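Local atomic coordinates of Bm4233, isoform b (Brugia malayi, PDB entry 6ANY), a protein that probably binds and carries sterols as a secreted venom allergen-like protein of the CAP superfamily, made by a filarial nematode. Residues L26-G30 with M40-M46; T136-K142 with E175-E179. All coordinates share one frame. Residues are numbered along the deposited sequence.

Two contacts of this CAP protein illustrate how a returning chain can pack against the end of a helix. From the N terminus, helix 10-28 ends in residues 26-30, and interaction 1 closes a short loop by bringing residues 40-46 back against that end. Interaction 2 opens later: residues 136-142, where helix 133-138 runs out, meet residues 175-179 after two long strands have intervened. The loops therefore follow in series, neither nesting nor crossing, yet the contacts touch. Lys44 N lies 2.9 Å from Glu179 O in the two-stranded antiparallel pairing of 43-44 with 179-180, and Tyr178 OH lies 2.7 Å from Pro41 O.

Interaction 1. Residues L26-G30 with M40-M46; sequences LLIHG and MPRGKNM
The carbonyls at the end of a helix can be taken up by a passing chain. Past helical Leu27 and Ile28, Gly30 (phi 70°, psi 25°) is the C-prime residue of a Schellman motif: Gly30 N bonds to Leu27 O at 3.2 Å, the next backbone N to Leu26 O. Extended residues 40-43 pass this end. Met40 CB is 3.5 Å from Leu27 CD1, and Met40 O accepts a CA-H...O contact from Gly30 CA at 3.6 Å. Pro41 turns away. Arg42 CA sits 3.2 Å from Ile28 O; its m-t-p side chain brings NH1 to 3.0 Å from His29 O, while NH2 forms a salt bridge with Glu182. Gly43 N-H hydrogen-bonds to Ile28 O, N to O 3.0 Å (160°), with CA atoms 4.2 Å apart; a CB here would clash with Ile28 CG2. Strand 43-44 pairs antiparallel with 179-180, so the contact joins helix 10-28 to that small sheet. Met46 (t-p-p) returns, placing CE 3.5 Å from Ile28 CG2 and 4.1 Å from Leu27 CD2.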
loop_
_atom_site.group_PDB
_atom_site.type_symbol
_atom_site.label_atom_id
_atom_site.label_comp_id
_atom_site.label_asym_id
_atom_site.label_seq_id
_atom_site.Cartn_x
_atom_site.Cartn_y
_atom_site.Cartn_z
ATOM N N LEU A 26 -4.365 -10.930 -5.780
ATOM C CA LEU A 26 -5.384 -10.821 -6.856
ATOM C C LEU A 26 -4.788 -10.206 -8.087
ATOM O O LEU A 26 -5.019 -10.683 -9.181
ATOM C CB LEU A 26 -6.586 -9.999 -6.426
ATOM C CG LEU A 26 -7.520 -10.670 -5.412
ATOM C CD1 LEU A 26 -8.581 -9.694 -5.001
ATOM C CD2 LEU A 26 -8.234 -11.916 -5.936
ATOM N N LEU A 27 -3.953 -9.183 -7.914
ATOM C CA LEU A 27 -3.312 -8.539 -9.046
ATOM C C LEU A 27 -2.371 -9.467 -9.808
ATOM O O LEU A 27 -2.422 -9.492 -11.058
ATOM C CB LEU A 27 -2.476 -7.351 -8.568
ATOM C CG LEU A 27 -1.823 -6.470 -9.581
ATOM C CD1 LEU A 27 -2.850 -5.831 -10.546
ATOM C CD2 LEU A 27 -0.971 -5.451 -8.872
ATOM N N ILE A 28 -1.451 -10.150 -9.104
ATOM C CA ILE A 28 -0.478 -11.053 -9.813
ATOM C C ILE A 28 -1.125 -12.348 -10.378
ATOM O O ILE A 28 -0.561 -12.976 -11.250
ATOM C CB ILE A 28 0.737 -11.419 -8.979
ATOM C CG1 ILE A 28 0.326 -12.110 -7.703
ATOM C CG2 ILE A 28 1.599 -10.181 -8.690
ATOM C CD1 ILE A 28 1.514 -12.637 -6.966
ATOM N N HIS A 29 -2.344 -12.662 -9.937
ATOM C CA HIS A 29 -3.125 -13.726 -10.497
ATOM C C HIS A 29 -4.005 -13.296 -11.677
ATOM O O HIS A 29 -4.729 -14.121 -12.183
ATOM C CB HIS A 29 -3.984 -14.385 -9.440
ATOM C CG HIS A 29 -3.229 -15.326 -8.586
ATOM N ND1 HIS A 29 -2.473 -14.914 -7.507
ATOM C CD2 HIS A 29 -3.009 -16.661 -8.718
ATOM C CE1 HIS A 29 -1.903 -15.966 -6.954
ATOM N NE2 HIS A 29 -2.239 -17.039 -7.659
ATOM N N GLY A 30 -3.834 -12.075 -12.193
ATOM C CA GLY A 30 -4.561 -11.646 -13.377
ATOM C C GLY A 30 -6.040 -11.422 -13.141
ATOM O O GLY A 30 -6.807 -11.524 -14.094
ATOM N N MET A 40 -5.030 -6.885 -15.577
ATOM C CA MET A 40 -3.641 -6.604 -15.380
ATOM C C MET A 40 -2.858 -7.870 -15.552
ATOM O O MET A 40 -3.398 -8.938 -15.360
ATOM C CB MET A 40 -3.440 -6.000 -13.995
ATOM C CG MET A 40 -3.983 -4.568 -13.921
ATOM S SD MET A 40 -2.887 -3.336 -14.716
ATOM C CE MET A 40 -1.536 -3.140 -13.586
ATOM N N PRO A 41 -1.587 -7.758 -15.926
ATOM C CA PRO A 41 -0.823 -8.961 -16.300
ATOM C C PRO A 41 -0.449 -9.753 -15.079
ATOM O O PRO A 41 -0.248 -9.174 -14.031
ATOM C CB PRO A 41 0.446 -8.385 -16.967
ATOM C CG PRO A 41 0.505 -6.943 -16.570
ATOM C CD PRO A 41 -0.910 -6.531 -16.383
ATOM N N ARG A 42 -0.338 -11.052 -15.229
ATOM C CA ARG A 42 0.159 -11.921 -14.172
ATOM C C ARG A 42 1.579 -11.569 -13.793
ATOM O O ARG A 42 2.354 -11.161 -14.644
ATOM C CB ARG A 42 0.033 -13.408 -14.531
ATOM C CG ARG A 42 -1.411 -13.899 -14.473
ATOM C CD ARG A 42 -1.601 -15.303 -15.082
ATOM N NE ARG A 42 -1.193 -16.371 -14.184
ATOM C CZ ARG A 42 -1.961 -16.934 -13.256
ATOM N NH1 ARG A 42 -3.199 -16.518 -13.080
ATOM N NH2 ARG A 42 -1.491 -17.932 -12.507
ATOM N N GLY A 43 1.869 -11.659 -12.493
ATOM C CA GLY A 43 3.114 -11.244 -11.916
ATOM C C GLY A 43 3.846 -12.280 -11.092
ATOM O O GLY A 43 3.220 -13.233 -10.601
ATOM N N LYS A 44 5.180 -12.116 -11.011
ATOM C CA LYS A 44 6.046 -12.974 -10.199
ATOM C C LYS A 44 6.888 -12.099 -9.331
ATOM O O LYS A 44 6.969 -10.852 -9.527
ATOM C CB LYS A 44 6.912 -13.892 -11.051
ATOM C CG LYS A 44 8.037 -13.173 -11.790
ATOM C CD LYS A 44 8.800 -14.130 -12.667
ATOM C CE LYS A 44 10.228 -13.673 -12.811
ATOM N NZ LYS A 44 10.792 -14.265 -14.081
ATOM N N ASN A 45 7.473 -12.715 -8.329
ATOM C CA ASN A 45 8.279 -12.010 -7.327
ATOM C C ASN A 45 7.579 -10.793 -6.634
ATOM O O ASN A 45 8.226 -9.830 -6.265
ATOM C CB ASN A 45 9.628 -11.608 -7.898
ATOM C CG ASN A 45 10.537 -12.796 -8.127
ATOM O OD1 ASN A 45 10.549 -13.727 -7.363
ATOM N ND2 ASN A 45 11.288 -12.749 -9.201
ATOM N N MET A 46 6.266 -10.850 -6.459
ATOM C CA MET A 46 5.554 -9.778 -5.743
ATOM C C MET A 46 5.715 -10.130 -4.264
ATOM O O MET A 46 5.239 -11.157 -3.819
ATOM C CB MET A 46 4.098 -9.729 -6.175
ATOM C CG MET A 46 3.165 -8.875 -5.328
ATOM S SD MET A 46 3.362 -7.144 -5.796
ATOM C CE MET A 46 2.413 -7.069 -7.247
#

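Interaction 2. Residues T136-K142 with E175-E179; sequences TQMAWGK and ELIYE. With NAG (2-acetamido-2-deoxy-beta-D-glucopyranose), chain C.
When a loop meets the end of a helix, one backbone bond can set the register and a few large side chains fill the remaining space. Here Ile177, Trp140 and Glu175 have the most surface buried. Thr136 to Met138 are helical, and the chain continues through Ala139 to Trp140 (phi -75°, psi 114°) before Gly141. In the facing residues 175-179, Ile177 is kinked (phi -68°, psi -47°) between extended neighbours. CA atoms of Trp140 and Ile177 lie 5.1 Å apart, those of Gly141 and Tyr178 4.6 Å. The contact joins the end of helix 133-138 to the loop leading from strand 159-167 to strand 179-180 of this CAP-family protein; Ala139 and Tyr178 also pack on helix 10-28.

Ile177 (m, t) brings CD1 to 3.9 Å from Thr136 CG2, CG2 to 4.1 Å from Ala139 CB, and CG1 to 4.0 Å from Trp140 CZ3. Gly141 N donates a hydrogen bond to Ile177 O at 2.9 Å (165°). A water donates to Ile177 O (2.7 Å) and accepts from Lys142 N (3.0 Å).

Trp140 (chi1 -165°, chi2 -103°) swings its indole back, so that the carbonyl oxygens of Leu176 and Ile177 lie over one ring face. Glu175 OE1 lies at the ring edge, near its plane, 3.6 Å from Trp140 CZ2; a second water joins Trp140 NE1 (3.1 Å) to Glu175 OE1 (3.2 Å). Leu176 CG is 3.8 Å from NAG C8.

Apolar packing of the Ile177 side chain is thus combined with polar groups satisfied partly through water.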
loop_
_atom_site.group_PDB
_atom_site.type_symbol
_atom_site.label_atom_id
_atom_site.label_comp_id
_atom_site.label_asym_id
_atom_site.label_seq_id
_atom_site.Cartn_x
_atom_site.Cartn_y
_atom_site.Cartn_z
ATOM N N THR A 136 0.220 2.381 -7.255
ATOM C CA THR A 136 1.470 1.777 -7.691
ATOM C C THR A 136 2.368 1.443 -6.512
ATOM O O THR A 136 2.931 0.351 -6.479
ATOM C CB THR A 136 2.159 2.583 -8.775
ATOM O OG1 THR A 136 2.370 3.933 -8.363
ATOM C CG2 THR A 136 1.364 2.528 -10.134
ATOM N N GLN A 137 2.351 2.281 -5.468
ATOM C CA GLN A 137 3.091 2.002 -4.249
ATOM C C GLN A 137 2.506 0.785 -3.553
ATOM O O GLN A 137 3.244 -0.042 -3.053
ATOM C CB GLN A 137 3.101 3.224 -3.359
ATOM C CG GLN A 137 3.747 3.071 -2.020
ATOM C CD GLN A 137 5.210 2.731 -2.118
ATOM O OE1 GLN A 137 6.076 3.639 -2.119
ATOM N NE2 GLN A 137 5.515 1.437 -2.134
ATOM N N MET A 138 1.171 0.678 -3.494
ATOM C CA MET A 138 0.549 -0.482 -2.845
ATOM C C MET A 138 0.859 -1.734 -3.648
ATOM O O MET A 138 0.868 -2.827 -3.106
ATOM C CB MET A 138 -1.007 -0.370 -2.764
ATOM C CG MET A 138 -1.553 0.674 -1.828
ATOM S SD MET A 138 -3.317 0.688 -1.742
ATOM C CE MET A 138 -3.725 -0.874 -0.914
ATOM N N ALA A 139 0.998 -1.580 -4.971
ATOM C CA ALA A 139 1.302 -2.715 -5.845
ATOM C C ALA A 139 2.787 -3.000 -6.115
ATOM O O ALA A 139 3.081 -3.867 -6.893
ATOM C CB ALA A 139 0.568 -2.530 -7.131
ATOM N N TRP A 140 3.707 -2.267 -5.499
ATOM C CA TRP A 140 5.101 -2.256 -5.928
ATOM C C TRP A 140 5.748 -3.559 -5.469
ATOM O O TRP A 140 5.835 -3.838 -4.290
ATOM C CB TRP A 140 5.809 -1.068 -5.333
ATOM C CG TRP A 140 7.077 -0.751 -5.947
ATOM C CD1 TRP A 140 8.305 -1.020 -5.460
ATOM C CD2 TRP A 140 7.253 -0.001 -7.149
ATOM N NE1 TRP A 140 9.276 -0.507 -6.323
ATOM C CE2 TRP A 140 8.643 0.114 -7.375
ATOM C CE3 TRP A 140 6.365 0.522 -8.093
ATOM C CZ2 TRP A 140 9.177 0.718 -8.542
ATOM C CZ3 TRP A 140 6.871 1.178 -9.202
ATOM C CH2 TRP A 140 8.287 1.273 -9.423
ATOM N N GLY A 141 6.125 -4.387 -6.430
ATOM C CA GLY A 141 6.673 -5.715 -6.122
ATOM C C GLY A 141 7.840 -5.733 -5.202
ATOM O O GLY A 141 7.906 -6.546 -4.294
ATOM N N LYS A 142 8.747 -4.805 -5.403
ATOM C CA LYS A 142 9.884 -4.684 -4.494
ATOM C C LYS A 142 9.612 -4.202 -3.031
ATOM O O LYS A 142 10.433 -4.491 -2.143
ATOM C CB LYS A 142 11.013 -3.869 -5.115
ATOM C CG LYS A 142 11.783 -4.625 -6.200
ATOM C CD LYS A 142 12.714 -3.614 -6.920
ATOM C CE LYS A 142 13.146 -4.081 -8.328
ATOM N NZ LYS A 142 14.347 -4.925 -8.115
ATOM N N GLU A 175 11.216 2.007 -13.898
ATOM C CA GLU A 175 11.235 0.640 -13.400
ATOM C C GLU A 175 9.852 0.068 -13.524
ATOM O O GLU A 175 8.845 0.814 -13.561
ATOM C CB GLU A 175 11.628 0.616 -11.954
ATOM C CG GLU A 175 13.058 0.976 -11.675
ATOM C CD GLU A 175 13.402 0.795 -10.213
ATOM O OE1 GLU A 175 12.626 0.103 -9.464
ATOM O OE2 GLU A 175 14.483 1.291 -9.807
ATOM N N LEU A 176 9.776 -1.253 -13.574
ATOM C CA LEU A 176 8.475 -1.933 -13.630
ATOM C C LEU A 176 7.815 -1.874 -12.258
ATOM O O LEU A 176 8.502 -1.997 -11.252
ATOM C CB LEU A 176 8.632 -3.413 -14.038
ATOM C CG LEU A 176 9.365 -3.675 -15.376
ATOM C CD1 LEU A 176 9.456 -5.187 -15.580
ATOM C CD2 LEU A 176 8.716 -2.981 -16.584
ATOM N N ILE A 177 6.508 -1.826 -12.230
ATOM C CA ILE A 177 5.750 -1.806 -10.982
ATOM C C ILE A 177 5.914 -3.168 -10.274
ATOM O O ILE A 177 6.208 -3.253 -9.065
ATOM C CB ILE A 177 4.274 -1.517 -11.266
ATOM C CG1 ILE A 177 4.153 -0.105 -11.893
ATOM C CG2 ILE A 177 3.433 -1.653 -9.967
ATOM C CD1 ILE A 177 2.921 0.072 -12.713
ATOM N N TYR A 178 5.755 -4.222 -11.067
ATOM C CA TYR A 178 6.077 -5.568 -10.643
ATOM C C TYR A 178 6.530 -6.408 -11.834
ATOM O O TYR A 178 6.279 -6.050 -12.942
ATOM C CB TYR A 178 4.889 -6.233 -9.929
ATOM C CG TYR A 178 3.608 -6.385 -10.726
ATOM C CD1 TYR A 178 2.666 -5.372 -10.741
ATOM C CD2 TYR A 178 3.304 -7.580 -11.402
ATOM C CE1 TYR A 178 1.488 -5.488 -11.439
ATOM C CE2 TYR A 178 2.116 -7.721 -12.141
ATOM C CZ TYR A 178 1.201 -6.660 -12.173
ATOM O OH TYR A 178 -0.004 -6.757 -12.878
ATOM N N GLU A 179 7.234 -7.503 -11.586
ATOM C CA GLU A 179 7.792 -8.348 -12.679
ATOM C C GLU A 179 6.683 -9.200 -13.315
ATOM O O GLU A 179 5.870 -9.785 -12.613
ATOM C CB GLU A 179 8.913 -9.286 -12.210
ATOM C CG GLU A 179 10.068 -8.603 -11.553
ATOM C CD GLU A 179 11.084 -9.614 -10.991
ATOM O OE1 GLU A 179 11.103 -10.773 -11.558
ATOM O OE2 GLU A 179 11.816 -9.217 -10.006
HETATM C C1 NAG C . 10.683 1.754 -19.555
HETATM C C2 NAG C . 11.928 0.893 -19.483
HETATM C C3 NAG C . 13.150 1.753 -19.804
HETATM C C4 NAG C . 12.934 2.567 -21.086
HETATM C C5 NAG C . 11.590 3.304 -21.035
HETATM C C6 NAG C . 11.251 4.068 -22.310
HETATM C C7 NAG C . 11.993 -1.051 -18.018
HETATM C C8 NAG C . 12.280 -1.553 -16.639
HETATM N N2 NAG C . 11.999 0.269 -18.172
HETATM O O3 NAG C . 14.301 0.920 -19.961
HETATM O O4 NAG C . 14.019 3.502 -21.247
HETATM O O5 NAG C . 10.545 2.369 -20.815
HETATM O O6 NAG C . 11.488 3.227 -23.442
HETATM O O7 NAG C . 11.768 -1.811 -18.940
HETATM O O HOH W 1 12.374 -0.097 -6.322
HETATM O O HOH W 2 8.726 -3.617 -8.189
#